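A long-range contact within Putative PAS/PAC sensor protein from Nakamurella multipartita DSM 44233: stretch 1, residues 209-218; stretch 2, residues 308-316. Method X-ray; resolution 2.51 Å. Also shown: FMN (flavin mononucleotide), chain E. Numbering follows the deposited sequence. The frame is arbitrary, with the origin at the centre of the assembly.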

# COMPACT_ATOMS: atom_id res chain seq x y z
N SER A 209 -22.75 -7.73 -2.95
CA SER A 209 -24.09 -8.08 -3.40
C SER A 209 -24.02 -9.22 -4.41
O SER A 209 -22.98 -9.50 -5.01
N THR A 210 -25.16 -9.89 -4.59
CA THR A 210 -25.27 -11.03 -5.49
C THR A 210 -26.33 -10.82 -6.56
O THR A 210 -26.46 -11.66 -7.46
N LYS A 211 -27.07 -9.72 -6.52
CA LYS A 211 -28.22 -9.51 -7.39
C LYS A 211 -27.77 -8.88 -8.70
O LYS A 211 -27.03 -7.90 -8.71
N GLY A 212 -28.23 -9.45 -9.81
CA GLY A 212 -27.95 -8.95 -11.15
C GLY A 212 -29.14 -8.22 -11.73
O GLY A 212 -29.86 -7.51 -11.03
N TRP A 213 -29.34 -8.40 -13.03
CA TRP A 213 -30.40 -7.68 -13.74
C TRP A 213 -30.56 -8.27 -15.14
O TRP A 213 -29.80 -9.15 -15.56
N THR A 214 -31.57 -7.77 -15.85
CA THR A 214 -31.83 -8.12 -17.25
C THR A 214 -32.38 -6.87 -17.92
O THR A 214 -33.31 -6.25 -17.41
N VAL A 215 -31.80 -6.50 -19.06
CA VAL A 215 -32.19 -5.27 -19.76
C VAL A 215 -32.30 -5.55 -21.25
O VAL A 215 -31.69 -6.49 -21.78
N PRO A 216 -33.06 -4.72 -21.96
CA PRO A 216 -33.19 -4.87 -23.41
C PRO A 216 -31.96 -4.32 -24.12
O PRO A 216 -31.03 -3.80 -23.50
N VAL A 217 -31.96 -4.43 -25.45
CA VAL A 217 -30.85 -3.99 -26.28
C VAL A 217 -31.30 -2.76 -27.07
O VAL A 217 -32.36 -2.79 -27.72
N THR A 218 -30.50 -1.70 -27.01
CA THR A 218 -30.84 -0.44 -27.64
C THR A 218 -30.29 -0.36 -29.06
O THR A 218 -30.58 -1.22 -29.90
N ASP A 308 -37.35 -11.26 -27.49
CA ASP A 308 -36.62 -10.03 -27.27
C ASP A 308 -35.12 -10.28 -27.24
O ASP A 308 -34.65 -11.38 -26.94
N ALA A 309 -34.36 -9.23 -27.56
CA ALA A 309 -32.92 -9.21 -27.36
C ALA A 309 -32.63 -8.51 -26.04
O ALA A 309 -33.08 -7.38 -25.82
N VAL A 310 -31.91 -9.19 -25.15
CA VAL A 310 -31.64 -8.68 -23.82
C VAL A 310 -30.22 -9.02 -23.41
O VAL A 310 -29.61 -9.98 -23.91
N THR A 311 -29.68 -8.22 -22.49
CA THR A 311 -28.42 -8.51 -21.83
C THR A 311 -28.70 -8.77 -20.36
O THR A 311 -29.45 -8.02 -19.73
N THR A 312 -28.12 -9.84 -19.82
CA THR A 312 -28.38 -10.25 -18.46
C THR A 312 -27.06 -10.37 -17.70
O THR A 312 -26.11 -10.97 -18.19
N LEU A 313 -27.03 -9.78 -16.51
CA LEU A 313 -25.95 -9.99 -15.55
C LEU A 313 -26.46 -10.94 -14.47
O LEU A 313 -27.54 -10.72 -13.92
N ILE A 314 -25.70 -12.00 -14.20
CA ILE A 314 -26.15 -13.03 -13.27
C ILE A 314 -24.93 -13.71 -12.67
O ILE A 314 -23.86 -13.78 -13.28
N ARG A 315 -25.11 -14.22 -11.45
CA ARG A 315 -24.05 -14.92 -10.75
C ARG A 315 -24.04 -16.38 -11.20
O ARG A 315 -25.08 -17.05 -11.19
N ASN A 316 -22.88 -16.87 -11.62
CA ASN A 316 -22.74 -18.20 -12.19
C ASN A 316 -21.60 -18.95 -11.52
O ASN A 316 -20.83 -18.39 -10.73

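Two antiparallel strands, 213-216 and 310-316, pair edge to edge through backbone hydrogen bonds, with a tryptophan-leucine contact on one sheet face and a threonine pair on the other. Trp 213 and Leu 313 exchange two hydrogen bonds (Trp 213 N to Leu 313 O, 3.1 Å; Leu 313 N to Trp 213 O, 3.0 Å), as do Val 215 and Thr 311 (Val 215 N to Thr 311 O, 2.9 Å; Thr 311 N to Val 215 O, 2.7 Å); being two residues apart along each strand, the two pairs put all four side chains on one face. There Trp 213, chi1 p, lays its ring over Leu 313 (chi1 t, chi2 p): Leu 313 CB sits 3.5 Å from the six-membered ring centroid, a CH-pi contact, while Thr 311 O meets the ring edge, 3.4 Å from Trp 213 CZ3. On the opposite face Thr 214 and Thr 312, both m, join hydroxyls in a hydrogen bond, OG1 to OG1 2.9 Å. Beyond the strand, Val 217 (t) points toward stretch 2, its CG2 3.9 Å from Ala 309 CB. At Gly 212 a CB would clash with Leu 313 O. One water bridges Thr 210 O and Arg 315 N, 3.0 Å from each. Asn 316 (m) instead binds FMN: OD1 accepts from FMN N3 (3.1 Å), ND2 donates to FMN O2 (3.3 Å).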

# COMPACT_ATOMS: atom_id res chain seq x y z
CB SER A 209 -24.77 -6.86 -4.03
OG SER A 209 -25.98 -7.23 -4.65
CB THR A 210 -25.58 -12.30 -4.68
OG1 THR A 210 -24.42 -12.66 -3.92
CG2 THR A 210 -25.95 -13.47 -5.57
CB LYS A 211 -29.25 -8.63 -6.69
CG LYS A 211 -29.57 -9.07 -5.26
CD LYS A 211 -30.05 -10.51 -5.17
CE LYS A 211 -29.87 -11.06 -3.76
NZ LYS A 211 -30.51 -12.39 -3.58
CB TRP A 213 -30.11 -6.18 -13.81
CG TRP A 213 -28.66 -5.85 -14.07
CD1 TRP A 213 -27.74 -5.43 -13.16
CD2 TRP A 213 -27.98 -5.91 -15.33
NE1 TRP A 213 -26.53 -5.23 -13.77
CE2 TRP A 213 -26.65 -5.51 -15.10
CE3 TRP A 213 -28.36 -6.26 -16.63
CZ2 TRP A 213 -25.70 -5.45 -16.12
CZ3 TRP A 213 -27.42 -6.20 -17.65
CH2 TRP A 213 -26.10 -5.80 -17.38
CB THR A 214 -32.84 -9.28 -17.36
OG1 THR A 214 -32.29 -10.46 -16.78
CG2 THR A 214 -33.19 -9.55 -18.82
CB VAL A 215 -31.18 -4.13 -19.52
CG1 VAL A 215 -31.05 -3.85 -18.03
CG2 VAL A 215 -29.82 -4.48 -20.13
CB PRO A 216 -34.45 -4.07 -23.73
CG PRO A 216 -34.48 -3.01 -22.70
CD PRO A 216 -33.90 -3.62 -21.45
CB VAL A 217 -30.38 -5.10 -27.22
CG1 VAL A 217 -29.34 -4.57 -28.20
CG2 VAL A 217 -29.82 -6.26 -26.42
CB THR A 218 -30.30 0.76 -26.83
OG1 THR A 218 -28.87 0.77 -26.88
CG2 THR A 218 -30.74 0.66 -25.37
CB ASP A 308 -37.06 -9.37 -25.96
CG ASP A 308 -38.52 -8.98 -25.96
OD1 ASP A 308 -39.10 -8.82 -27.05
OD2 ASP A 308 -39.09 -8.82 -24.86
CB ALA A 309 -32.22 -8.49 -28.51
CB VAL A 310 -32.62 -9.23 -22.76
CG1 VAL A 310 -34.06 -8.91 -23.13
CG2 VAL A 310 -32.43 -10.74 -22.59
CB THR A 311 -27.43 -7.35 -21.98
OG1 THR A 311 -27.18 -7.11 -23.38
CG2 THR A 311 -26.12 -7.67 -21.28
CB THR A 312 -29.12 -11.59 -18.42
OG1 THR A 312 -30.48 -11.39 -18.80
CG2 THR A 312 -29.07 -12.21 -17.02
CB LEU A 313 -25.48 -8.68 -14.94
CG LEU A 313 -24.34 -8.77 -13.92
CD1 LEU A 313 -23.08 -9.32 -14.57
CD2 LEU A 313 -24.08 -7.41 -13.28
CB ILE A 314 -27.08 -14.05 -13.98
CG1 ILE A 314 -27.75 -14.97 -12.95
CG2 ILE A 314 -26.30 -14.86 -15.01
CD1 ILE A 314 -28.87 -15.81 -13.53
CB ARG A 315 -24.27 -14.81 -9.24
CG ARG A 315 -23.12 -15.29 -8.37
CD ARG A 315 -21.95 -14.30 -8.39
NE ARG A 315 -20.93 -14.62 -7.39
CZ ARG A 315 -19.71 -14.10 -7.37
NH1 ARG A 315 -19.34 -13.23 -8.30
NH2 ARG A 315 -18.85 -14.45 -6.42
CB ASN A 316 -22.48 -18.15 -13.70
CG ASN A 316 -23.75 -17.97 -14.54
OD1 ASN A 316 -23.65 -17.84 -15.75
ND2 ASN A 316 -24.92 -17.96 -13.91
N1 FMN E . -28.54 -18.55 -17.79
C2 FMN E . -27.46 -18.44 -16.99
O2 FMN E . -27.62 -18.34 -15.75
N3 FMN E . -26.20 -18.44 -17.46
C4 FMN E . -25.93 -18.53 -18.77
O4 FMN E . -24.75 -18.52 -19.18
C4A FMN E . -27.06 -18.66 -19.71
N5 FMN E . -26.87 -18.76 -21.04
C5A FMN E . -27.92 -18.87 -21.88
C6 FMN E . -27.69 -18.98 -23.25
C7 FMN E . -28.75 -19.10 -24.13
C7M FMN E . -28.47 -19.21 -25.61
C8 FMN E . -30.14 -19.11 -23.62
C8M FMN E . -31.32 -19.23 -24.54
C9 FMN E . -30.38 -19.00 -22.25
C9A FMN E . -29.32 -18.88 -21.36
N10 FMN E . -29.53 -18.77 -19.96
C10 FMN E . -28.41 -18.66 -19.12
C1' FMN E . -30.86 -18.76 -19.33
C2' FMN E . -31.25 -20.15 -18.86
O2' FMN E . -30.77 -21.14 -19.77
C3' FMN E . -32.76 -20.23 -18.77
O3' FMN E . -33.32 -19.95 -20.06
C4' FMN E . -33.36 -19.24 -17.77
O4' FMN E . -32.80 -19.46 -16.47
C5' FMN E . -34.86 -19.46 -17.80
O5' FMN E . -35.41 -19.60 -16.50
P FMN E . -35.78 -21.06 -15.96
O1P FMN E . -36.29 -20.77 -14.57
O2P FMN E . -36.83 -21.55 -16.93
O3P FMN E . -34.50 -21.85 -16.05
O HOH W 1 -27.35 -12.70 -10.10